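Local coordinates for protein OS-9 homolog (Saccharomyces cerevisiae, PDB 2YMA), which acts as a homodimeric lectin that delivers misfolded glycoproteins of the endoplasmic reticulum lumen to the HRD1 ubiquitin ligase complex for degradation, at residues A[34-39]-A[94-99]; A[42-47]-A[55-60]; A[67-72]-A[76-81]. All coordinates share one frame; numbering follows the deposited sequence.

Contact 1: residues A[34-39]-A[94-99]; sequences RDKLMV and MKDRFQ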
loop_
_atom_site.group_PDB
_atom_site.type_symbol
_atom_site.label_atom_id
_atom_site.label_comp_id
_atom_site.label_asym_id
_atom_site.label_seq_id
_atom_site.Cartn_x
_atom_site.Cartn_y
_atom_site.Cartn_z
ATOM N N ARG A 34 4.305 -13.413 4.074
ATOM C CA ARG A 34 4.936 -12.372 3.270
ATOM C C ARG A 34 6.403 -12.116 3.550
ATOM O O ARG A 34 6.907 -12.389 4.635
ATOM C CB ARG A 34 4.148 -11.065 3.314
ATOM C CG ARG A 34 3.780 -10.627 4.672
ATOM C CD ARG A 34 3.009 -9.322 4.647
ATOM N NE ARG A 34 3.056 -8.731 5.982
ATOM C CZ ARG A 34 2.076 -8.824 6.867
ATOM N NH1 ARG A 34 0.950 -9.440 6.544
ATOM N NH2 ARG A 34 2.211 -8.285 8.066
ATOM N N ASP A 35 7.078 -11.597 2.531
ATOM C CA ASP A 35 8.479 -11.254 2.616
ATOM C C ASP A 35 8.643 -10.071 3.576
ATOM O O ASP A 35 7.759 -9.233 3.672
ATOM C CB ASP A 35 9.012 -10.925 1.211
ATOM C CG ASP A 35 8.866 -12.105 0.219
ATOM O OD1 ASP A 35 9.165 -13.265 0.587
ATOM O OD2 ASP A 35 8.465 -11.873 -0.943
ATOM N N LYS A 36 9.758 -10.048 4.309
ATOM C CA LYS A 36 10.129 -8.957 5.207
ATOM C C LYS A 36 11.499 -8.460 4.791
ATOM O O LYS A 36 12.191 -9.118 4.012
ATOM C CB LYS A 36 10.325 -9.462 6.637
ATOM C CG LYS A 36 9.115 -9.649 7.489
ATOM C CD LYS A 36 9.597 -9.957 8.907
ATOM C CE LYS A 36 8.446 -10.089 9.880
ATOM N NZ LYS A 36 8.936 -10.449 11.232
ATOM N N LEU A 37 11.910 -7.330 5.361
ATOM C CA LEU A 37 13.279 -6.837 5.214
ATOM C C LEU A 37 13.926 -6.686 6.590
ATOM O O LEU A 37 13.277 -6.271 7.560
ATOM C CB LEU A 37 13.312 -5.479 4.502
ATOM C CG LEU A 37 12.802 -5.449 3.062
ATOM C CD1 LEU A 37 12.698 -4.025 2.551
ATOM C CD2 LEU A 37 13.631 -6.341 2.132
ATOM N N MET A 38 15.213 -7.004 6.674
ATOM C CA MET A 38 15.920 -6.891 7.947
ATOM C C MET A 38 17.168 -6.024 7.873
ATOM O O MET A 38 18.079 -6.272 7.069
ATOM C CB MET A 38 16.303 -8.262 8.492
ATOM C CG MET A 38 17.042 -8.168 9.816
ATOM S SD MET A 38 17.557 -9.777 10.438
ATOM C CE MET A 38 18.741 -10.270 9.178
ATOM N N VAL A 39 17.211 -5.020 8.740
ATOM C CA VAL A 39 18.339 -4.101 8.784
ATOM C C VAL A 39 19.305 -4.554 9.863
ATOM O O VAL A 39 18.899 -4.799 10.999
ATOM C CB VAL A 39 17.876 -2.656 9.058
ATOM C CG1 VAL A 39 19.069 -1.722 9.158
ATOM C CG2 VAL A 39 16.944 -2.200 7.947
ATOM N N MET A 94 17.442 -7.141 13.926
ATOM C CA MET A 94 17.947 -8.498 14.121
ATOM C C MET A 94 17.243 -9.272 15.231
ATOM O O MET A 94 17.414 -10.489 15.349
ATOM C CB MET A 94 19.446 -8.470 14.382
ATOM C CG MET A 94 20.260 -8.204 13.134
ATOM S SD MET A 94 22.017 -8.331 13.498
ATOM C CE MET A 94 22.285 -6.820 14.419
ATOM N N LYS A 95 16.462 -8.569 16.042
ATOM C CA LYS A 95 15.645 -9.220 17.064
ATOM C C LYS A 95 14.168 -9.210 16.652
ATOM O O LYS A 95 13.265 -9.281 17.498
ATOM C CB LYS A 95 15.848 -8.560 18.435
ATOM N N ASP A 96 13.944 -9.116 15.340
ATOM C CA ASP A 96 12.607 -9.145 14.745
ATOM C C ASP A 96 11.628 -8.100 15.289
ATOM O O ASP A 96 10.413 -8.323 15.336
ATOM C CB ASP A 96 11.996 -10.543 14.843
ATOM C CG ASP A 96 11.014 -10.817 13.724
ATOM O OD1 ASP A 96 11.279 -10.372 12.586
ATOM O OD2 ASP A 96 9.976 -11.463 13.981
ATOM N N ARG A 97 12.160 -6.952 15.684
ATOM C CA ARG A 97 11.318 -5.871 16.151
ATOM C C ARG A 97 11.017 -4.905 15.011
ATOM O O ARG A 97 11.916 -4.537 14.253
ATOM C CB ARG A 97 11.996 -5.154 17.311
ATOM C CG ARG A 97 12.162 -6.026 18.536
ATOM C CD ARG A 97 13.087 -5.369 19.538
ATOM N NE ARG A 97 14.460 -5.341 19.044
ATOM C CZ ARG A 97 15.490 -4.851 19.725
ATOM N NH1 ARG A 97 15.306 -4.340 20.934
ATOM N NH2 ARG A 97 16.704 -4.870 19.196
ATOM N N PHE A 98 9.750 -4.506 14.901
ATOM C CA PHE A 98 9.286 -3.588 13.855
ATOM C C PHE A 98 9.970 -2.222 13.936
ATOM O O PHE A 98 10.043 -1.617 15.002
ATOM C CB PHE A 98 7.762 -3.433 13.942
ATOM C CG PHE A 98 7.169 -2.515 12.894
ATOM C CD1 PHE A 98 6.801 -3.004 11.646
ATOM C CD2 PHE A 98 6.963 -1.167 13.167
ATOM C CE1 PHE A 98 6.246 -2.164 10.685
ATOM C CE2 PHE A 98 6.414 -0.325 12.213
ATOM C CZ PHE A 98 6.054 -0.822 10.968
ATOM N N GLN A 99 10.477 -1.745 12.802
ATOM C CA GLN A 99 11.161 -0.452 12.739
ATOM C C GLN A 99 10.349 0.539 11.914
ATOM O O GLN A 99 10.217 1.702 12.278
ATOM C CB GLN A 99 12.562 -0.603 12.114
ATOM C CG GLN A 99 13.440 -1.647 12.777
ATOM C CD GLN A 99 13.689 -1.341 14.248
ATOM O OE1 GLN A 99 13.578 -2.218 15.106
ATOM N NE2 GLN A 99 14.027 -0.090 14.542
#
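Lys36 of the strand 36-39 reaches across to Asp96 in the turn before strand 98-106, and this salt bridge is the closest link between the segments. Lys36 sets off with CG opposite its carbonyl carbon (chi1 -82°) and then runs straight, its full length carrying NZ to the carboxylate, which it meets on the syn side of OD1 at 2.7 Å, only 16° out of plane. OD2 lies 3.1 Å from the same NZ, so the charge faces both oxygens. A long, flexible lysine suits a strand position whose end must reach the surface, and an aspartate suits the turn, where its positive phi of 55° is one that Asp, Asn and Gly tolerate well. Against this tight pair the second link is loose: Met38 and Met94 cross at about a right angle, and SD of Met38 lies 4.1 Å from CG of Met94, which is exposed. Buried Val39 faces the helix side. Strand 36-39 pairs in parallel with 84-92, and helix 52-67 connects them in a beta-alpha-beta crossover; segment 94-99 holds the turn between strands 84-92 and 98-106 and the first residues of the latter, folded back beside strand 36-39.

Contact 2: residues A[42-47]-A[55-60]; sequences NAMSNW and YQKFGN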
loop_
_atom_site.group_PDB
_atom_site.type_symbol
_atom_site.label_atom_id
_atom_site.label_comp_id
_atom_site.label_asym_id
_atom_site.label_seq_id
_atom_site.Cartn_x
_atom_site.Cartn_y
_atom_site.Cartn_z
ATOM N N ASN A 42 24.224 -0.701 11.924
ATOM C CA ASN A 42 24.123 0.150 13.115
ATOM C C ASN A 42 23.899 1.629 12.816
ATOM O O ASN A 42 23.457 2.388 13.680
ATOM C CB ASN A 42 25.355 -0.012 14.007
ATOM C CG ASN A 42 25.145 -1.033 15.098
ATOM O OD1 ASN A 42 24.008 -1.318 15.486
ATOM N ND2 ASN A 42 26.238 -1.593 15.605
ATOM N N ALA A 43 24.211 2.036 11.591
ATOM C CA ALA A 43 23.993 3.409 11.167
ATOM C C ALA A 43 22.545 3.629 10.723
ATOM O O ALA A 43 22.179 4.725 10.295
ATOM C CB ALA A 43 24.966 3.781 10.057
ATOM N N MET A 44 21.730 2.580 10.827
ATOM C CA MET A 44 20.300 2.656 10.516
ATOM C C MET A 44 19.485 2.053 11.654
ATOM O O MET A 44 18.526 1.310 11.420
ATOM C CB MET A 44 19.979 1.883 9.234
ATOM C CG MET A 44 20.192 2.637 7.943
ATOM S SD MET A 44 19.810 1.573 6.536
ATOM C CE MET A 44 19.971 2.741 5.205
ATOM N N SER A 45 19.885 2.359 12.885
ATOM C CA SER A 45 19.249 1.794 14.071
ATOM C C SER A 45 18.114 2.681 14.585
ATOM O O SER A 45 17.143 2.197 15.186
ATOM C CB SER A 45 20.297 1.580 15.165
ATOM O OG SER A 45 21.078 2.749 15.353
ATOM N N ASN A 46 18.243 3.979 14.320
ATOM C CA ASN A 46 17.318 4.987 14.825
ATOM C C ASN A 46 16.400 5.527 13.738
ATOM O O ASN A 46 16.816 6.340 12.912
ATOM C CB ASN A 46 18.108 6.134 15.457
ATOM C CG ASN A 46 17.219 7.253 15.972
ATOM O OD1 ASN A 46 16.202 7.604 15.361
ATOM N ND2 ASN A 46 17.606 7.826 17.104
ATOM N N TRP A 47 15.140 5.102 13.765
ATOM C CA TRP A 47 14.198 5.415 12.688
ATOM C C TRP A 47 13.395 6.702 12.870
ATOM O O TRP A 47 12.425 6.953 12.151
ATOM C CB TRP A 47 13.298 4.208 12.391
ATOM C CG TRP A 47 14.081 3.166 11.672
ATOM C CD1 TRP A 47 14.857 2.186 12.231
ATOM C CD2 TRP A 47 14.231 3.040 10.252
ATOM N NE1 TRP A 47 15.466 1.445 11.241
ATOM C CE2 TRP A 47 15.096 1.948 10.017
ATOM C CE3 TRP A 47 13.717 3.745 9.154
ATOM C CZ2 TRP A 47 15.453 1.537 8.730
ATOM C CZ3 TRP A 47 14.074 3.330 7.868
ATOM C CH2 TRP A 47 14.930 2.238 7.673
ATOM N N TYR A 55 17.781 6.283 2.521
ATOM C CA TYR A 55 17.205 6.133 1.185
ATOM C C TYR A 55 18.207 5.595 0.178
ATOM O O TYR A 55 17.861 4.778 -0.679
ATOM C CB TYR A 55 16.624 7.456 0.688
ATOM C CG TYR A 55 15.422 7.890 1.488
ATOM C CD1 TYR A 55 14.158 7.370 1.222
ATOM C CD2 TYR A 55 15.552 8.806 2.524
ATOM C CE1 TYR A 55 13.061 7.763 1.959
ATOM C CE2 TYR A 55 14.458 9.201 3.266
ATOM C CZ TYR A 55 13.219 8.681 2.981
ATOM O OH TYR A 55 12.142 9.085 3.732
ATOM N N GLN A 56 19.449 6.057 0.285
ATOM C CA GLN A 56 20.488 5.661 -0.654
ATOM C C GLN A 56 20.863 4.176 -0.500
ATOM O O GLN A 56 21.066 3.472 -1.492
ATOM C CB GLN A 56 21.709 6.578 -0.538
ATOM C CG GLN A 56 22.337 6.911 -1.893
ATOM C CD GLN A 56 21.666 8.088 -2.567
ATOM O OE1 GLN A 56 20.963 8.858 -1.922
ATOM N NE2 GLN A 56 21.879 8.231 -3.872
ATOM N N LYS A 57 20.918 3.697 0.738
ATOM C CA LYS A 57 21.192 2.288 0.982
ATOM C C LYS A 57 20.029 1.400 0.550
ATOM O O LYS A 57 20.225 0.374 -0.088
ATOM C CB LYS A 57 21.524 2.060 2.451
ATOM C CG LYS A 57 22.835 2.687 2.862
ATOM C CD LYS A 57 23.092 2.532 4.352
ATOM C CE LYS A 57 24.488 3.011 4.732
ATOM N NZ LYS A 57 24.630 3.132 6.213
ATOM N N PHE A 58 18.813 1.804 0.897
ATOM C CA PHE A 58 17.640 1.035 0.523
ATOM C C PHE A 58 17.440 1.032 -0.984
ATOM O O PHE A 58 17.054 0.017 -1.561
ATOM C CB PHE A 58 16.399 1.538 1.264
ATOM C CG PHE A 58 16.152 0.822 2.558
ATOM C CD1 PHE A 58 16.791 1.219 3.717
ATOM C CD2 PHE A 58 15.306 -0.271 2.607
ATOM C CE1 PHE A 58 16.574 0.552 4.910
ATOM C CE2 PHE A 58 15.092 -0.946 3.788
ATOM C CZ PHE A 58 15.726 -0.530 4.949
ATOM N N GLY A 59 17.731 2.155 -1.630
ATOM C CA GLY A 59 17.725 2.184 -3.082
ATOM C C GLY A 59 18.559 1.049 -3.666
ATOM O O GLY A 59 18.103 0.338 -4.563
ATOM N N ASN A 60 19.781 0.878 -3.159
ATOM C CA ASN A 60 20.679 -0.167 -3.649
ATOM C C ASN A 60 20.137 -1.563 -3.381
ATOM O O ASN A 60 20.189 -2.445 -4.250
ATOM C CB ASN A 60 22.068 -0.053 -3.002
ATOM C CG ASN A 60 22.765 1.242 -3.332
ATOM O OD1 ASN A 60 22.536 1.834 -4.387
ATOM N ND2 ASN A 60 23.620 1.701 -2.421
#
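Met44 points its extended side chain from the loop toward helix 52-67, wedging it between Lys57 and Phe58. Two trans torsions (chi2 179°, chi3 174°) stretch the chain, so that CE lies along the aliphatic part of Lys57, the two side chains sliding past each other in opposite directions. Methionine suits this place because it is slender, flexible and apolar at the tip. Its SD also approaches Phe58, 3.8 Å from CE1, a Met-aromatic contact that comes in obliquely, 5.0 Å from the ring centroid. Trp47 and Phe58 approach each other from opposite directions, one from the loop and one from the helix: Trp47 CH2 stands 3.6 Å from Phe58 CE1, which lies near the indole plane, at its edge. The two ring planes are turned 77° to each other, their centroids 5.9 Å apart. Lys57 packs its methylenes on Met44, while its ammonium passes the CB of Ala43 and pairs with Asp41 in a salt bridge. Phe58 also rests on Leu37 and meets Phe116 edge-to-face, and Trp47 touches Thr100; the cluster lies between helix 52-67 and strands 36-39, 98-106 and 112-117.

Contact 3: residues A[67-72]-A[76-81]; sequences SLRLVS and GHILQP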
loop_
_atom_site.group_PDB
_atom_site.type_symbol
_atom_site.label_atom_id
_atom_site.label_comp_id
_atom_site.label_asym_id
_atom_site.label_seq_id
_atom_site.Cartn_x
_atom_site.Cartn_y
_atom_site.Cartn_z
ATOM N N SER A 67 17.030 -7.294 -9.337
ATOM C CA SER A 67 17.989 -8.037 -10.162
ATOM C C SER A 67 17.897 -9.526 -9.900
ATOM O O SER A 67 17.990 -10.341 -10.819
ATOM C CB SER A 67 19.418 -7.576 -9.868
ATOM O OG SER A 67 19.559 -6.197 -10.157
ATOM N N LEU A 68 17.725 -9.867 -8.629
ATOM C CA LEU A 68 17.622 -11.252 -8.213
ATOM C C LEU A 68 16.286 -11.882 -8.618
ATOM O O LEU A 68 16.130 -13.107 -8.578
ATOM C CB LEU A 68 17.867 -11.368 -6.703
ATOM C CG LEU A 68 19.319 -11.095 -6.278
ATOM C CD1 LEU A 68 19.523 -11.301 -4.792
ATOM C CD2 LEU A 68 20.256 -11.994 -7.065
ATOM N N ARG A 69 15.334 -11.046 -9.033
ATOM C CA ARG A 69 13.988 -11.507 -9.378
ATOM C C ARG A 69 13.304 -12.238 -8.213
ATOM O O ARG A 69 12.609 -13.235 -8.416
ATOM C CB ARG A 69 14.016 -12.409 -10.620
ATOM C CG ARG A 69 14.194 -11.678 -11.941
ATOM C CD ARG A 69 14.554 -12.658 -13.064
ATOM N NE ARG A 69 15.992 -12.719 -13.326
ATOM C CZ ARG A 69 16.646 -13.825 -13.667
ATOM N NH1 ARG A 69 15.994 -14.971 -13.781
ATOM N NH2 ARG A 69 17.952 -13.784 -13.887
ATOM N N LEU A 70 13.488 -11.727 -7.001
ATOM C CA LEU A 70 12.950 -12.370 -5.807
ATOM C C LEU A 70 11.443 -12.190 -5.650
ATOM O O LEU A 70 10.786 -12.986 -4.976
ATOM C CB LEU A 70 13.654 -11.835 -4.555
ATOM C CG LEU A 70 15.155 -12.090 -4.501
ATOM C CD1 LEU A 70 15.721 -11.513 -3.235
ATOM C CD2 LEU A 70 15.404 -13.589 -4.576
ATOM N N VAL A 71 10.881 -11.140 -6.237
ATOM C CA VAL A 71 9.464 -10.912 -6.004
ATOM C C VAL A 71 8.611 -11.188 -7.230
ATOM O O VAL A 71 8.966 -10.859 -8.372
ATOM C CB VAL A 71 9.114 -9.512 -5.369
ATOM C CG1 VAL A 71 10.242 -8.957 -4.527
ATOM C CG2 VAL A 71 8.639 -8.545 -6.397
ATOM N N SER A 72 7.481 -11.828 -6.972
ATOM C CA SER A 72 6.528 -12.130 -8.016
ATOM C C SER A 72 5.157 -11.557 -7.650
ATOM O O SER A 72 4.794 -11.459 -6.465
ATOM C CB SER A 72 6.436 -13.641 -8.210
ATOM O OG SER A 72 5.937 -14.266 -7.041
ATOM N N GLY A 76 1.410 -14.857 -9.758
ATOM C CA GLY A 76 2.461 -15.858 -9.829
ATOM C C GLY A 76 3.559 -15.490 -10.815
ATOM O O GLY A 76 4.601 -16.139 -10.858
ATOM N N HIS A 77 3.325 -14.447 -11.607
ATOM C CA HIS A 77 4.322 -13.964 -12.560
ATOM C C HIS A 77 5.411 -13.143 -11.883
ATOM O O HIS A 77 5.112 -12.269 -11.069
ATOM C CB HIS A 77 3.666 -13.127 -13.658
ATOM C CG HIS A 77 3.028 -13.945 -14.739
ATOM N ND1 HIS A 77 3.561 -15.135 -15.184
ATOM C CD2 HIS A 77 1.896 -13.749 -15.459
ATOM C CE1 HIS A 77 2.789 -15.637 -16.131
ATOM N NE2 HIS A 77 1.770 -14.815 -16.316
ATOM N N ILE A 78 6.666 -13.426 -12.237
ATOM C CA ILE A 78 7.812 -12.664 -11.757
ATOM C C ILE A 78 7.693 -11.194 -12.164
ATOM O O ILE A 78 7.351 -10.880 -13.310
ATOM C CB ILE A 78 9.155 -13.266 -12.285
ATOM C CG1 ILE A 78 9.445 -14.593 -11.596
ATOM C CG2 ILE A 78 10.325 -12.330 -12.015
ATOM C CD1 ILE A 78 9.792 -14.420 -10.131
ATOM N N LEU A 79 7.966 -10.302 -11.216
ATOM C CA LEU A 79 7.999 -8.872 -11.479
ATOM C C LEU A 79 9.069 -8.540 -12.508
ATOM O O LEU A 79 10.264 -8.615 -12.220
ATOM C CB LEU A 79 8.262 -8.108 -10.176
ATOM C CG LEU A 79 7.980 -6.605 -10.178
ATOM C CD1 LEU A 79 6.567 -6.363 -10.626
ATOM C CD2 LEU A 79 8.183 -6.030 -8.795
ATOM N N GLN A 80 8.634 -8.170 -13.705
ATOM C CA GLN A 80 9.546 -7.868 -14.798
ATOM C C GLN A 80 9.536 -6.381 -15.122
ATOM O O GLN A 80 8.522 -5.718 -14.938
ATOM C CB GLN A 80 9.153 -8.664 -16.041
ATOM N N PRO A 81 10.674 -5.845 -15.596
ATOM C CA PRO A 81 10.752 -4.453 -16.049
ATOM C C PRO A 81 9.591 -4.112 -16.970
ATOM O O PRO A 81 9.164 -4.961 -17.748
ATOM C CB PRO A 81 12.066 -4.426 -16.822
ATOM C CG PRO A 81 12.915 -5.407 -16.095
ATOM C CD PRO A 81 11.987 -6.512 -15.658
HETATM O O HOH W 1 11.498 -9.411 -9.260
#
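Arg69 packs against Ile78 just where helix 52-67 ends in a Schellman motif, Arg69 itself being the first residue to leave the helical conformation, with a positive phi of 58° and two hydrogen bonds back into the last turn. Its CB and CG lie against CG2 of Ile78, CG at 3.9 Å, so the aliphatic root of a long polar residue makes an apolar contact, while the guanidinium turns off elsewhere. The CD1 methyl of Ile78 also comes to 3.5 Å from the carbonyl O of Arg69, where the chain turns. Leu70 is turned to the other side of the chain and touches Ile17 of strand 14-20, while its carbonyl accepts a hydrogen bond from Arg27. Val71 then provides the one backbone hydrogen bond between the segments. Its carbonyl O takes the N-H of Leu79 at 3.1 Å, in the carbonyl plane and on a lone pair, with an N-H...O angle of 163°. A water also donates to Val71 O, at 3.0 Å, and more weakly to Leu79 O, so Val71 O is gripped twice. Beside this bond the two aliphatic side chains lie side by side, Val71 CG2 to Leu79 CD2 3.5 Å; Val71 touches Met65 and Leu79 touches Leu66 of the helix, a place suited to branched apolar residues. Ser72, last in line, forms a single beta bridge with Ile78, and here a small side chain fits the close approach of the backbones: its CB sits 3.4 Å from the carbonyl O of His77 and 3.9 Å from CD1 of Ile78.

In the fold
All three contacts belong to the dimerization domain of Yos9. Contact 1 closes a long loop of the chain, and contacts 2 and 3 are nested inside it, in series. Contacts 1 and 2 are neighbours, with centres 13 Å apart; Val39 of contact 1 touches Phe58 and Met44 of contact 2. Contact 3 lies apart, its centre about 21 Å from that of contact 1 and 23 Å from that of contact 2, across the chain's centre. Helix 52-67 connects the regions, its early turns in contact 2 and its end leading into contact 3, before strand 84-92 returns to the mixed sheet. In this assembly the three contacts are internal to one subunit, untouched by the other chain.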